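PDB 4ZDT: structure-specific endonuclease subunit slx1 from Schizosaccharomyces pombe, which is the catalytic subunit of the Slx1-Slx4 endonuclease, which cuts branched DNA during repair and recombination, represented by its zinc-binding RING finger domain bound to Slx4. Local coordinates for residues K5-Y10 and S29-T34; V47-G52 and L61-F66; T25-I30 and T55-V60; R19-F24 and F66-F71. All coordinates share one frame; numbering follows the deposited sequence.

Contact 1: K5-Y10 and S29-T34. With ZN (zinc ion), chain E.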
loop_
_atom_site.group_PDB
_atom_site.type_symbol
_atom_site.label_atom_id
_atom_site.label_comp_id
_atom_site.label_asym_id
_atom_site.label_seq_id
_atom_site.Cartn_x
_atom_site.Cartn_y
_atom_site.Cartn_z
ATOM N N LYS A 5 13.364 -9.175 -12.148
ATOM C CA LYS A 5 12.129 -8.840 -12.837
ATOM C C LYS A 5 10.931 -9.029 -11.914
ATOM O O LYS A 5 10.815 -10.064 -11.245
ATOM C CB LYS A 5 11.988 -9.771 -14.036
ATOM C CG LYS A 5 10.940 -9.392 -15.058
ATOM C CD LYS A 5 11.049 -10.298 -16.284
ATOM C CE LYS A 5 10.429 -9.642 -17.511
ATOM N NZ LYS A 5 10.286 -10.587 -18.656
ATOM N N CYS A 6 10.034 -8.048 -11.871
ATOM C CA CYS A 6 8.772 -8.249 -11.170
ATOM C C CYS A 6 7.920 -9.274 -11.914
ATOM O O CYS A 6 7.730 -9.182 -13.129
ATOM C CB CYS A 6 7.997 -6.938 -10.991
ATOM S SG CYS A 6 6.277 -7.218 -10.482
ATOM N N ASN A 7 7.384 -10.235 -11.170
ATOM C CA ASN A 7 6.602 -11.317 -11.757
ATOM C C ASN A 7 5.138 -10.975 -12.043
ATOM O O ASN A 7 4.347 -11.864 -12.360
ATOM C CB ASN A 7 6.680 -12.567 -10.876
ATOM C CG ASN A 7 5.884 -12.426 -9.594
ATOM O OD1 ASN A 7 5.561 -11.317 -9.168
ATOM N ND2 ASN A 7 5.561 -13.554 -8.971
ATOM N N LEU A 8 4.773 -9.700 -11.939
ATOM C CA LEU A 8 3.399 -9.305 -12.233
ATOM C C LEU A 8 3.307 -8.231 -13.318
ATOM O O LEU A 8 2.321 -8.192 -14.062
ATOM C CB LEU A 8 2.693 -8.826 -10.948
ATOM C CG LEU A 8 2.545 -9.855 -9.813
ATOM C CD1 LEU A 8 2.068 -9.202 -8.504
ATOM C CD2 LEU A 8 1.611 -11.009 -10.206
ATOM N N CYS A 9 4.318 -7.351 -13.391
ATOM C CA CYS A 9 4.328 -6.251 -14.359
ATOM C C CYS A 9 5.500 -6.325 -15.348
ATOM O O CYS A 9 5.549 -5.559 -16.322
ATOM C CB CYS A 9 4.341 -4.905 -13.643
ATOM S SG CYS A 9 5.968 -4.356 -13.142
ATOM N N TYR A 10 6.447 -7.223 -15.067
ATOM C CA TYR A 10 7.573 -7.541 -15.956
ATOM C C TYR A 10 8.608 -6.428 -16.143
ATOM O O TYR A 10 9.541 -6.578 -16.954
ATOM C CB TYR A 10 7.084 -8.091 -17.319
ATOM C CG TYR A 10 5.973 -9.108 -17.160
ATOM C CD1 TYR A 10 6.205 -10.334 -16.533
ATOM C CD2 TYR A 10 4.681 -8.828 -17.615
ATOM C CE1 TYR A 10 5.181 -11.253 -16.361
ATOM C CE2 TYR A 10 3.651 -9.748 -17.458
ATOM C CZ TYR A 10 3.909 -10.956 -16.824
ATOM O OH TYR A 10 2.902 -11.881 -16.657
ATOM N N SER A 29 8.674 -16.315 -5.224
ATOM C CA SER A 29 8.030 -15.372 -6.150
ATOM C C SER A 29 8.374 -13.926 -5.780
ATOM O O SER A 29 8.089 -13.490 -4.654
ATOM C CB SER A 29 6.514 -15.546 -6.090
ATOM O OG SER A 29 5.870 -14.609 -6.936
ATOM N N ILE A 30 8.987 -13.197 -6.714
ATOM C CA ILE A 30 9.452 -11.836 -6.466
ATOM C C ILE A 30 8.612 -10.825 -7.264
ATOM O O ILE A 30 8.280 -11.057 -8.435
ATOM C CB ILE A 30 10.984 -11.681 -6.708
ATOM C CG1 ILE A 30 11.759 -12.543 -5.686
ATOM C CG2 ILE A 30 11.426 -10.221 -6.547
ATOM C CD1 ILE A 30 13.250 -12.733 -5.995
ATOM N N ASN A 31 8.278 -9.704 -6.635
ATOM C CA ASN A 31 7.487 -8.670 -7.298
ATOM C C ASN A 31 7.483 -7.338 -6.552
ATOM O O ASN A 31 7.802 -7.280 -5.364
ATOM C CB ASN A 31 6.050 -9.154 -7.514
ATOM C CG ASN A 31 5.540 -9.997 -6.362
ATOM O OD1 ASN A 31 5.565 -9.571 -5.207
ATOM N ND2 ASN A 31 5.073 -11.201 -6.671
ATOM N N HIS A 32 7.117 -6.268 -7.258
ATOM C CA HIS A 32 7.048 -4.926 -6.660
ATOM C C HIS A 32 6.009 -4.980 -5.554
ATOM O O HIS A 32 4.992 -5.646 -5.702
ATOM C CB HIS A 32 6.554 -3.879 -7.672
ATOM C CG HIS A 32 7.552 -3.504 -8.717
ATOM N ND1 HIS A 32 7.423 -3.885 -10.038
ATOM C CD2 HIS A 32 8.679 -2.758 -8.646
ATOM C CE1 HIS A 32 8.438 -3.394 -10.731
ATOM N NE2 HIS A 32 9.212 -2.707 -9.910
ATOM N N LEU A 33 6.265 -4.276 -4.453
ATOM C CA LEU A 33 5.270 -4.153 -3.371
ATOM C C LEU A 33 3.938 -3.674 -3.891
ATOM O O LEU A 33 2.909 -4.269 -3.587
ATOM C CB LEU A 33 5.754 -3.194 -2.276
ATOM C CG LEU A 33 6.986 -3.618 -1.480
ATOM C CD1 LEU A 33 7.495 -2.456 -0.637
ATOM C CD2 LEU A 33 6.608 -4.819 -0.569
ATOM N N THR A 34 3.952 -2.588 -4.676
ATOM C CA THR A 34 2.696 -2.029 -5.173
ATOM C C THR A 34 1.984 -2.990 -6.104
ATOM O O THR A 34 0.773 -3.144 -6.011
ATOM C CB THR A 34 2.877 -0.636 -5.832
ATOM O OG1 THR A 34 3.902 -0.723 -6.826
ATOM C CG2 THR A 34 3.308 0.357 -4.797
HETATM ZN ZN ZN E . 5.776 -4.862 -10.781
#
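Four bonds grip Cys-6 SG: the zinc ion at 2.4 Å and three backbone N-H groups, those of Leu-8 and Cys-9 in its own loop and that of His-32 across the contact. The bond from Leu-8 N to Cys-6 SG is the shortest of the three at 3.2 Å, while that from His-32 N is the straightest (167°). Such N-H donors would be expected to soften the negative charge of a zinc-bound thiolate. With SG anti to the backbone N (chi1 167°), the sulfur faces the 29-34 segment. A serine in place of Cys-6 would probably weaken the zinc site and disturb the loop turned around the sulfur. Cys-9 SG meets the metal from the same loop, and His-32 ND1 binds it at 2.0 Å, with Cys-9 SG at the ring edge. Beside the metal, Asn-7 N donates to Ile-30 O, and Asn-31 ND2 reaches an in-plane lone pair of Asn-7 OD1 at 2.5 Å, the two amide planes 34° apart. Cys-35 completes this three-cysteine, one-histidine site of the RING finger. The 5-10 loop thus lies against strand 30-31, which pairs with strand 20-21 on the way to helix 33-40, where His-32 is the N-cap residue and Leu-8 packs on Leu-36.

Contact 2: V47-G52 and L61-F66; sequences VLPIEG and LRWREF
The tightly packed side of the contact is the indole of Trp-63 beside Pro-49. The proline CG sits over one face of the six-membered ring of Trp-63, 3.9 Å from its centroid and 21° off the normal, a CH-pi contact offset toward the rim. The two side chains run alongside each other in the same direction, Trp-63 CG standing anti to the backbone N (chi1 180°). Leu-48 CD1 adds an oblique apolar touch at Trp-63 CD1, 3.9 Å away. NE1 of the indole is hydrogen-bonded to the carbonyl O of Leu-29 of the Slx4 chain, so one side chain serves both the domain core and the subunit interface. An alanine in place of Trp-63 removes the CH-pi partner of Pro-49 and the donor to Slx4, and would probably loosen the interface.

The backbone beneath is a beta hairpin of strands 51-53 and 60-62, part of the RING finger. Gly-52 and Leu-61 form an antiparallel hydrogen-bonded pair, with Gly-52 N to Leu-61 O at 2.8 Å and Leu-61 N to Gly-52 O at 3.0 Å. Past the non-hydrogen-bonded pair Glu-51 and Arg-62, Trp-63 N donates to Ile-50 O from above the carbonyl plane.

The hairpin face that carries Glu-51 and Arg-62 is looser and exposed. Glu-51 OE1 and Arg-62 NE stay 6.2 Å apart there. Nearby, Glu-65 OE1 folds back to accept from Arg-62 N at 2.7 Å, at the start of the 3-10 turn 63-66.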
loop_
_atom_site.group_PDB
_atom_site.type_symbol
_atom_site.label_atom_id
_atom_site.label_comp_id
_atom_site.label_asym_id
_atom_site.label_seq_id
_atom_site.Cartn_x
_atom_site.Cartn_y
_atom_site.Cartn_z
ATOM N N VAL A 47 -6.133 0.107 0.833
ATOM C CA VAL A 47 -4.734 0.399 0.515
ATOM C C VAL A 47 -3.741 -0.634 1.102
ATOM O O VAL A 47 -2.639 -0.818 0.566
ATOM C CB VAL A 47 -4.316 1.852 0.921
ATOM C CG1 VAL A 47 -4.945 2.914 -0.050
ATOM C CG2 VAL A 47 -4.675 2.181 2.387
ATOM N N LEU A 48 -4.146 -1.302 2.181
ATOM C CA LEU A 48 -3.288 -2.256 2.889
ATOM C C LEU A 48 -3.878 -3.666 2.818
ATOM O O LEU A 48 -4.918 -3.936 3.419
ATOM C CB LEU A 48 -3.131 -1.837 4.354
ATOM C CG LEU A 48 -2.299 -2.716 5.304
ATOM C CD1 LEU A 48 -0.880 -2.884 4.791
ATOM C CD2 LEU A 48 -2.266 -2.045 6.661
ATOM N N PRO A 49 -3.220 -4.575 2.078
ATOM C CA PRO A 49 -3.713 -5.951 2.066
ATOM C C PRO A 49 -3.651 -6.592 3.447
ATOM O O PRO A 49 -2.748 -6.293 4.230
ATOM C CB PRO A 49 -2.737 -6.675 1.125
ATOM C CG PRO A 49 -2.127 -5.558 0.279
ATOM C CD PRO A 49 -2.057 -4.378 1.190
ATOM N N ILE A 50 -4.623 -7.451 3.729
ATOM C CA ILE A 50 -4.606 -8.317 4.908
ATOM C C ILE A 50 -3.878 -9.634 4.591
ATOM O O ILE A 50 -2.979 -10.049 5.307
ATOM C CB ILE A 50 -6.054 -8.647 5.369
ATOM C CG1 ILE A 50 -6.863 -7.358 5.672
ATOM C CG2 ILE A 50 -6.060 -9.656 6.567
ATOM C CD1 ILE A 50 -6.194 -6.405 6.653
ATOM N N GLU A 51 -4.319 -10.301 3.536
ATOM C CA GLU A 51 -3.739 -11.580 3.113
ATOM C C GLU A 51 -3.897 -11.706 1.599
ATOM O O GLU A 51 -4.627 -10.930 0.977
ATOM C CB GLU A 51 -4.488 -12.742 3.802
ATOM C CG GLU A 51 -5.952 -12.855 3.383
ATOM C CD GLU A 51 -6.653 -14.079 3.969
ATOM O OE1 GLU A 51 -5.991 -14.951 4.576
ATOM O OE2 GLU A 51 -7.884 -14.163 3.821
ATOM N N GLY A 52 -3.238 -12.683 0.997
ATOM C CA GLY A 52 -3.436 -12.917 -0.432
ATOM C C GLY A 52 -2.814 -14.241 -0.827
ATOM O O GLY A 52 -1.993 -14.790 -0.090
ATOM N N LEU A 61 -1.259 -16.318 2.327
ATOM C CA LEU A 61 -0.425 -15.814 3.412
ATOM C C LEU A 61 -0.844 -14.405 3.767
ATOM O O LEU A 61 -1.515 -13.752 2.974
ATOM C CB LEU A 61 1.051 -15.825 3.003
ATOM C CG LEU A 61 1.560 -17.183 2.491
ATOM C CD1 LEU A 61 2.963 -16.986 1.953
ATOM C CD2 LEU A 61 1.539 -18.235 3.607
ATOM N N ARG A 62 -0.445 -13.946 4.952
ATOM C CA ARG A 62 -0.736 -12.575 5.379
ATOM C C ARG A 62 0.282 -11.652 4.732
ATOM O O ARG A 62 1.403 -12.081 4.415
ATOM C CB ARG A 62 -0.635 -12.470 6.900
ATOM C CG ARG A 62 -1.755 -13.212 7.617
ATOM C CD ARG A 62 -1.521 -13.366 9.126
ATOM N NE ARG A 62 -2.661 -14.104 9.694
ATOM C CZ ARG A 62 -2.936 -14.223 11.004
ATOM N NH1 ARG A 62 -2.151 -13.669 11.915
ATOM N NH2 ARG A 62 -4.007 -14.909 11.389
ATOM N N TRP A 63 -0.096 -10.386 4.578
ATOM C CA TRP A 63 0.716 -9.392 3.885
ATOM C C TRP A 63 2.136 -9.371 4.407
ATOM O O TRP A 63 3.098 -9.340 3.637
ATOM C CB TRP A 63 0.080 -7.988 4.010
ATOM C CG TRP A 63 0.893 -6.922 3.316
ATOM C CD1 TRP A 63 1.547 -5.863 3.895
ATOM C CD2 TRP A 63 1.193 -6.860 1.916
ATOM N NE1 TRP A 63 2.217 -5.128 2.928
ATOM C CE2 TRP A 63 2.009 -5.719 1.708
ATOM C CE3 TRP A 63 0.843 -7.654 0.814
ATOM C CZ2 TRP A 63 2.489 -5.362 0.440
ATOM C CZ3 TRP A 63 1.314 -7.278 -0.463
ATOM C CH2 TRP A 63 2.128 -6.149 -0.628
ATOM N N ARG A 64 2.274 -9.377 5.728
ATOM C CA ARG A 64 3.583 -9.287 6.368
ATOM C C ARG A 64 4.565 -10.348 5.872
ATOM O O ARG A 64 5.757 -10.080 5.719
ATOM C CB ARG A 64 3.442 -9.378 7.888
ATOM C CG ARG A 64 4.568 -8.707 8.658
ATOM C CD ARG A 64 4.239 -8.601 10.138
ATOM N NE ARG A 64 3.385 -7.451 10.434
ATOM C CZ ARG A 64 3.829 -6.204 10.555
ATOM N NH1 ARG A 64 5.120 -5.940 10.410
ATOM N NH2 ARG A 64 2.980 -5.219 10.820
ATOM N N GLU A 65 4.059 -11.552 5.626
ATOM C CA GLU A 65 4.898 -12.668 5.212
ATOM C C GLU A 65 5.710 -12.349 3.958
ATOM O O GLU A 65 6.775 -12.926 3.742
ATOM C CB GLU A 65 4.048 -13.919 4.981
ATOM C CG GLU A 65 3.904 -14.808 6.206
ATOM C CD GLU A 65 2.744 -14.397 7.091
ATOM O OE1 GLU A 65 1.582 -14.570 6.669
ATOM O OE2 GLU A 65 2.995 -13.901 8.210
ATOM N N PHE A 66 5.208 -11.435 3.131
ATOM C CA PHE A 66 5.905 -11.090 1.887
ATOM C C PHE A 66 6.990 -10.038 2.085
ATOM O O PHE A 66 7.719 -9.692 1.142
ATOM C CB PHE A 66 4.897 -10.670 0.813
ATOM C CG PHE A 66 3.942 -11.763 0.436
ATOM C CD1 PHE A 66 4.301 -12.710 -0.527
ATOM C CD2 PHE A 66 2.671 -11.838 1.025
ATOM C CE1 PHE A 66 3.414 -13.719 -0.886
ATOM C CE2 PHE A 66 1.783 -12.844 0.674
ATOM C CZ PHE A 66 2.164 -13.794 -0.287
#

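Contact 3: T25-I30 and T55-V60; sequences TDCNSI and TKCKRV. With ZN (zinc ion), chain F.
Two long basic side chains from the 55-60 segment reach the 25-30 loop by different routes. Lys-56 leaves with CG anti to the backbone N and stays extended to its tip. Its methylenes pass alongside the sulfur of Cys-27, Lys-56 CD lying 3.7 Å from Cys-27 SG, before Lys-56 NZ donates to Cys-27 O at 2.8 Å in the carbonyl plane. A water accepts a weak bond from the same NZ and donates to Asp-26 O.

Arg-59 starts beside the backbone N instead, and its chain is extended from CG to NE, which brings the guanidinium tip to tip with Asp-26. Asp-26 CG takes the crowded position between backbone N and carbonyl carbon (chi1 67°), and this turns the carboxylate back to the arginine. The salt bridge is end-on and bidentate: Arg-59 NH2 meets Asp-26 OD2 at 2.8 Å and Arg-59 NH1 meets Asp-26 OD1 at 3.0 Å, each on the syn lone pair, with the two planes only 13° apart.

Cys-27 and Cys-57 lie between these outer clamps as half of the four-cysteine zinc site of the RING finger, which Cys-22 and Cys-54 complete. Their rotamers differ: Cys-27 SG is anti to the backbone N, whereas Cys-57 SG occupies the crowded position (chi1 71°). Both reach the zinc, Cys-27 SG at 2.4 Å and Cys-57 SG at 2.3 Å. Arg-59 also acts as a second-shell residue, its backbone N and NH1 both donating to Cys-57 SG.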
loop_
_atom_site.group_PDB
_atom_site.type_symbol
_atom_site.label_atom_id
_atom_site.label_comp_id
_atom_site.label_asym_id
_atom_site.label_seq_id
_atom_site.Cartn_x
_atom_site.Cartn_y
_atom_site.Cartn_z
ATOM N N THR A 25 11.315 -20.679 0.155
ATOM C CA THR A 25 12.418 -20.808 -0.808
ATOM C C THR A 25 12.019 -21.703 -1.982
ATOM O O THR A 25 12.511 -21.508 -3.096
ATOM C CB THR A 25 13.680 -21.293 -0.124
ATOM O OG1 THR A 25 13.916 -20.454 1.005
ATOM C CG2 THR A 25 14.900 -21.184 -1.051
ATOM N N ASP A 26 11.091 -22.642 -1.751
ATOM C CA ASP A 26 10.615 -23.505 -2.832
ATOM C C ASP A 26 9.819 -22.734 -3.867
ATOM O O ASP A 26 9.534 -23.254 -4.937
ATOM C CB ASP A 26 9.832 -24.745 -2.323
ATOM C CG ASP A 26 8.481 -24.398 -1.647
ATOM O OD1 ASP A 26 7.783 -23.449 -2.086
ATOM O OD2 ASP A 26 8.096 -25.121 -0.705
ATOM N N CYS A 27 9.484 -21.481 -3.548
ATOM C CA CYS A 27 8.691 -20.655 -4.441
ATOM C C CYS A 27 9.461 -19.384 -4.810
ATOM O O CYS A 27 9.792 -19.175 -5.982
ATOM C CB CYS A 27 7.358 -20.295 -3.780
ATOM S SG CYS A 27 6.439 -19.095 -4.742
ATOM N N ASN A 28 9.728 -18.550 -3.799
ATOM C CA ASN A 28 10.510 -17.320 -3.941
ATOM C C ASN A 28 9.993 -16.375 -5.043
ATOM O O ASN A 28 10.781 -15.724 -5.716
ATOM C CB ASN A 28 12.014 -17.656 -4.132
ATOM C CG ASN A 28 12.920 -16.473 -3.863
ATOM O OD1 ASN A 28 12.733 -15.750 -2.889
ATOM N ND2 ASN A 28 13.909 -16.264 -4.735
ATOM N N SER A 29 8.674 -16.315 -5.224
ATOM C CA SER A 29 8.030 -15.372 -6.150
ATOM C C SER A 29 8.374 -13.926 -5.780
ATOM O O SER A 29 8.089 -13.490 -4.654
ATOM C CB SER A 29 6.514 -15.546 -6.090
ATOM O OG SER A 29 5.870 -14.609 -6.936
ATOM N N ILE A 30 8.987 -13.197 -6.714
ATOM C CA ILE A 30 9.452 -11.836 -6.466
ATOM C C ILE A 30 8.612 -10.825 -7.264
ATOM O O ILE A 30 8.280 -11.057 -8.435
ATOM C CB ILE A 30 10.984 -11.681 -6.708
ATOM C CG1 ILE A 30 11.759 -12.543 -5.686
ATOM C CG2 ILE A 30 11.426 -10.221 -6.547
ATOM C CD1 ILE A 30 13.250 -12.733 -5.995
ATOM N N THR A 55 0.720 -16.082 -6.346
ATOM C CA THR A 55 0.285 -16.584 -7.657
ATOM C C THR A 55 1.123 -17.775 -8.165
ATOM O O THR A 55 0.665 -18.556 -9.015
ATOM C CB THR A 55 0.195 -15.462 -8.711
ATOM O OG1 THR A 55 -0.621 -15.911 -9.793
ATOM C CG2 THR A 55 1.560 -15.090 -9.239
ATOM N N LYS A 56 2.328 -17.910 -7.625
ATOM C CA LYS A 56 3.250 -18.961 -8.030
ATOM C C LYS A 56 2.963 -20.260 -7.240
ATOM O O LYS A 56 2.547 -21.255 -7.839
ATOM C CB LYS A 56 4.709 -18.464 -7.931
ATOM C CG LYS A 56 5.767 -19.406 -8.561
ATOM C CD LYS A 56 7.216 -18.924 -8.348
ATOM C CE LYS A 56 8.241 -19.866 -9.044
ATOM N NZ LYS A 56 9.664 -19.480 -8.795
ATOM N N CYS A 57 3.102 -20.244 -5.905
ATOM C CA CYS A 57 2.876 -21.465 -5.102
ATOM C C CYS A 57 1.433 -21.712 -4.617
ATOM O O CYS A 57 1.126 -22.795 -4.109
ATOM C CB CYS A 57 3.829 -21.508 -3.906
ATOM S SG CYS A 57 3.406 -20.264 -2.622
ATOM N N LYS A 58 0.557 -20.719 -4.764
ATOM C CA LYS A 58 -0.853 -20.816 -4.318
ATOM C C LYS A 58 -1.081 -20.866 -2.812
ATOM O O LYS A 58 -2.201 -21.117 -2.387
ATOM C CB LYS A 58 -1.607 -22.012 -4.965
ATOM C CG LYS A 58 -1.383 -22.197 -6.460
ATOM C CD LYS A 58 -1.771 -20.967 -7.267
ATOM C CE LYS A 58 -1.691 -21.281 -8.757
ATOM N NZ LYS A 58 -1.870 -20.053 -9.567
ATOM N N ARG A 59 -0.056 -20.655 -1.991
ATOM C CA ARG A 59 -0.294 -20.551 -0.543
ATOM C C ARG A 59 -1.023 -19.231 -0.257
ATOM O O ARG A 59 -0.833 -18.255 -0.986
ATOM C CB ARG A 59 1.013 -20.583 0.243
ATOM C CG ARG A 59 1.788 -21.921 0.201
ATOM C CD ARG A 59 3.136 -21.720 0.894
ATOM N NE ARG A 59 3.960 -22.929 1.048
ATOM C CZ ARG A 59 4.948 -23.278 0.230
ATOM N NH1 ARG A 59 5.228 -22.540 -0.856
ATOM N NH2 ARG A 59 5.654 -24.379 0.482
ATOM N N VAL A 60 -1.860 -19.203 0.785
ATOM C CA VAL A 60 -2.565 -17.958 1.159
ATOM C C VAL A 60 -1.954 -17.446 2.435
ATOM O O VAL A 60 -2.096 -18.067 3.502
ATOM C CB VAL A 60 -4.088 -18.172 1.331
ATOM C CG1 VAL A 60 -4.764 -16.887 1.799
ATOM C CG2 VAL A 60 -4.700 -18.629 0.013
HETATM ZN ZN ZN F . 4.796 -18.492 -3.158
HETATM O O HOH W 1 9.682 -22.419 -7.484
#

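Contact 4: R19-F24 and F66-F71; sequences RANCPF and FLSTVF. With ZN (zinc ion), chain F.
Direct backbone bonding across the pair comes down to one hydrogen bond, from Asn-21 N to a lone pair of Phe-66 O at 3.1 Å, nearly straight at 162°. Two CA-H...O contacts accompany it, Ala-20 CA to Phe-66 O and Phe-66 CA to Asn-21 O. Apolar contact comes from the ring of Phe-66, whose CD1 lies 3.9 Å from Cys-22 CA, and from its CB, which meets the methyl of Ala-20.

Polar side chains meet farther along. Asn-21 CG takes the crowded position between backbone N and carbonyl carbon (chi1 77°), and Asn-21 OD1 bends back to lie 2.8 Å from Ser-68 OG. Water carries much of the rest: one molecule accepts from Ser-68 N at 2.8 Å and lies within hydrogen-bonding distance of Asn-21 O, while another accepts from Arg-19 N at 2.9 Å and also meets Thr-69 OG1. The guanidinium of Arg-19 turns away to the carbonyl of Glu-17.

Phe-66 also stacks edge-to-face on Phe-40, and Val-70 packs on Thr-30 of the Slx4 chain. The chain after the hairpin is thereby tied to strand 20-21 just ahead of Cys-22, a ligand of the four-cysteine zinc site in this RING finger.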
loop_
_atom_site.group_PDB
_atom_site.type_symbol
_atom_site.label_atom_id
_atom_site.label_comp_id
_atom_site.label_asym_id
_atom_site.label_seq_id
_atom_site.Cartn_x
_atom_site.Cartn_y
_atom_site.Cartn_z
ATOM N N ARG A 19 11.127 -4.810 -2.439
ATOM C CA ARG A 19 10.384 -5.800 -3.224
ATOM C C ARG A 19 9.815 -6.940 -2.383
ATOM O O ARG A 19 10.459 -7.423 -1.452
ATOM C CB ARG A 19 11.267 -6.365 -4.340
ATOM C CG ARG A 19 12.184 -7.492 -3.895
ATOM C CD ARG A 19 13.535 -7.409 -4.588
ATOM N NE ARG A 19 14.135 -6.083 -4.461
ATOM C CZ ARG A 19 15.243 -5.692 -5.091
ATOM N NH1 ARG A 19 15.877 -6.547 -5.890
ATOM N NH2 ARG A 19 15.718 -4.465 -4.916
ATOM N N ALA A 20 8.604 -7.366 -2.727
ATOM C CA ALA A 20 7.965 -8.495 -2.066
ATOM C C ALA A 20 8.601 -9.783 -2.549
ATOM O O ALA A 20 8.998 -9.884 -3.722
ATOM C CB ALA A 20 6.484 -8.511 -2.371
ATOM N N ASN A 21 8.711 -10.749 -1.635
ATOM C CA ASN A 21 9.035 -12.125 -1.986
ATOM C C ASN A 21 8.262 -13.113 -1.118
ATOM O O ASN A 21 8.136 -12.933 0.099
ATOM C CB ASN A 21 10.541 -12.415 -1.916
ATOM C CG ASN A 21 11.032 -12.587 -0.504
ATOM O OD1 ASN A 21 11.130 -11.617 0.257
ATOM N ND2 ASN A 21 11.313 -13.837 -0.126
ATOM N N CYS A 22 7.738 -14.147 -1.761
ATOM C CA CYS A 22 7.143 -15.258 -1.048
ATOM C C CYS A 22 8.230 -15.846 -0.153
ATOM O O CYS A 22 9.334 -16.128 -0.621
ATOM C CB CYS A 22 6.623 -16.295 -2.031
ATOM S SG CYS A 22 5.777 -17.703 -1.265
ATOM N N PRO A 23 7.927 -16.007 1.150
ATOM C CA PRO A 23 8.965 -16.399 2.113
ATOM C C PRO A 23 9.397 -17.855 1.994
ATOM O O PRO A 23 10.313 -18.249 2.697
ATOM C CB PRO A 23 8.295 -16.148 3.492
ATOM C CG PRO A 23 6.818 -16.352 3.227
ATOM C CD PRO A 23 6.596 -15.849 1.783
ATOM N N PHE A 24 8.745 -18.641 1.140
ATOM C CA PHE A 24 9.125 -20.037 0.966
ATOM C C PHE A 24 10.149 -20.157 -0.176
ATOM O O PHE A 24 9.881 -19.776 -1.306
ATOM C CB PHE A 24 7.898 -20.936 0.744
ATOM C CG PHE A 24 6.995 -21.006 1.961
ATOM C CD1 PHE A 24 5.992 -20.050 2.160
ATOM C CD2 PHE A 24 7.211 -21.967 2.945
ATOM C CE1 PHE A 24 5.158 -20.098 3.322
ATOM C CE2 PHE A 24 6.409 -22.011 4.117
ATOM C CZ PHE A 24 5.383 -21.072 4.293
ATOM N N PHE A 66 5.208 -11.435 3.131
ATOM C CA PHE A 66 5.905 -11.090 1.887
ATOM C C PHE A 66 6.990 -10.038 2.085
ATOM O O PHE A 66 7.719 -9.692 1.142
ATOM C CB PHE A 66 4.897 -10.670 0.813
ATOM C CG PHE A 66 3.942 -11.763 0.436
ATOM C CD1 PHE A 66 4.301 -12.710 -0.527
ATOM C CD2 PHE A 66 2.671 -11.838 1.025
ATOM C CE1 PHE A 66 3.414 -13.719 -0.886
ATOM C CE2 PHE A 66 1.783 -12.844 0.674
ATOM C CZ PHE A 66 2.164 -13.794 -0.287
ATOM N N LEU A 67 7.158 -9.584 3.329
ATOM C CA LEU A 67 8.082 -8.488 3.609
ATOM C C LEU A 67 9.416 -8.914 4.228
ATOM O O LEU A 67 10.005 -8.132 4.974
ATOM C CB LEU A 67 7.391 -7.440 4.526
ATOM C CG LEU A 67 6.036 -6.864 4.084
ATOM C CD1 LEU A 67 5.468 -5.884 5.096
ATOM C CD2 LEU A 67 6.136 -6.203 2.709
ATOM N N SER A 68 9.927 -10.112 3.911
ATOM C CA SER A 68 11.145 -10.613 4.602
ATOM C C SER A 68 12.406 -9.793 4.365
ATOM O O SER A 68 13.329 -9.833 5.170
ATOM C CB SER A 68 11.438 -12.091 4.287
ATOM O OG SER A 68 11.784 -12.248 2.918
ATOM N N THR A 69 12.467 -9.043 3.269
ATOM C CA THR A 69 13.689 -8.315 2.971
ATOM C C THR A 69 13.536 -6.820 3.193
ATOM O O THR A 69 14.498 -6.069 3.072
ATOM C CB THR A 69 14.189 -8.588 1.539
ATOM O OG1 THR A 69 13.244 -8.066 0.584
ATOM C CG2 THR A 69 14.380 -10.127 1.311
ATOM N N VAL A 70 12.325 -6.388 3.533
ATOM C CA VAL A 70 12.030 -4.961 3.630
ATOM C C VAL A 70 12.691 -4.287 4.849
ATOM O O VAL A 70 13.202 -3.152 4.757
ATOM C CB VAL A 70 10.504 -4.755 3.612
ATOM C CG1 VAL A 70 10.109 -3.407 4.201
ATOM C CG2 VAL A 70 9.993 -4.931 2.186
ATOM N N PHE A 71 12.690 -4.980 5.983
ATOM C CA PHE A 71 13.154 -4.373 7.233
ATOM C C PHE A 71 14.617 -4.656 7.587
ATOM O O PHE A 71 15.171 -4.007 8.479
ATOM C CB PHE A 71 12.256 -4.834 8.384
ATOM C CG PHE A 71 10.803 -4.558 8.162
ATOM C CD1 PHE A 71 10.332 -3.243 8.089
ATOM C CD2 PHE A 71 9.897 -5.609 8.040
ATOM C CE1 PHE A 71 8.970 -2.978 7.888
ATOM C CE2 PHE A 71 8.531 -5.355 7.850
ATOM C CZ PHE A 71 8.066 -4.030 7.771
HETATM ZN ZN ZN F . 4.796 -18.492 -3.158
HETATM O O HOH W 2 10.339 -8.486 1.110
HETATM O O HOH W 3 12.904 -5.228 -0.131
HETATM O O HOH W 4 11.994 -9.506 -0.961
HETATM O O HOH W 5 9.111 -12.375 2.384
#

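The four contacts illustrate how a small RING finger is built around two zinc ions. Contact 1 holds three ligands of the site made by three cysteines and a histidine; contacts 3 and 4 share the four-cysteine ion, their centres about 11 Å apart. Contacts 1 and 4 reach the same two-stranded sheet, 20-21 with 30-31, and their segments alternate along the chain, whereas contact 1 closes before contact 2 opens. Contacts 2 and 3 also alternate, and both are nested inside the loop that contact 4 closes. The centres of contacts 1 and 2 lie about 15 Å apart, on opposite sides of the chain's centre, yet Leu-33 touches Trp-63. Residues of contacts 1, 2 and 4 also reach Slx4, linking the zinc-bound core to the heterodimer.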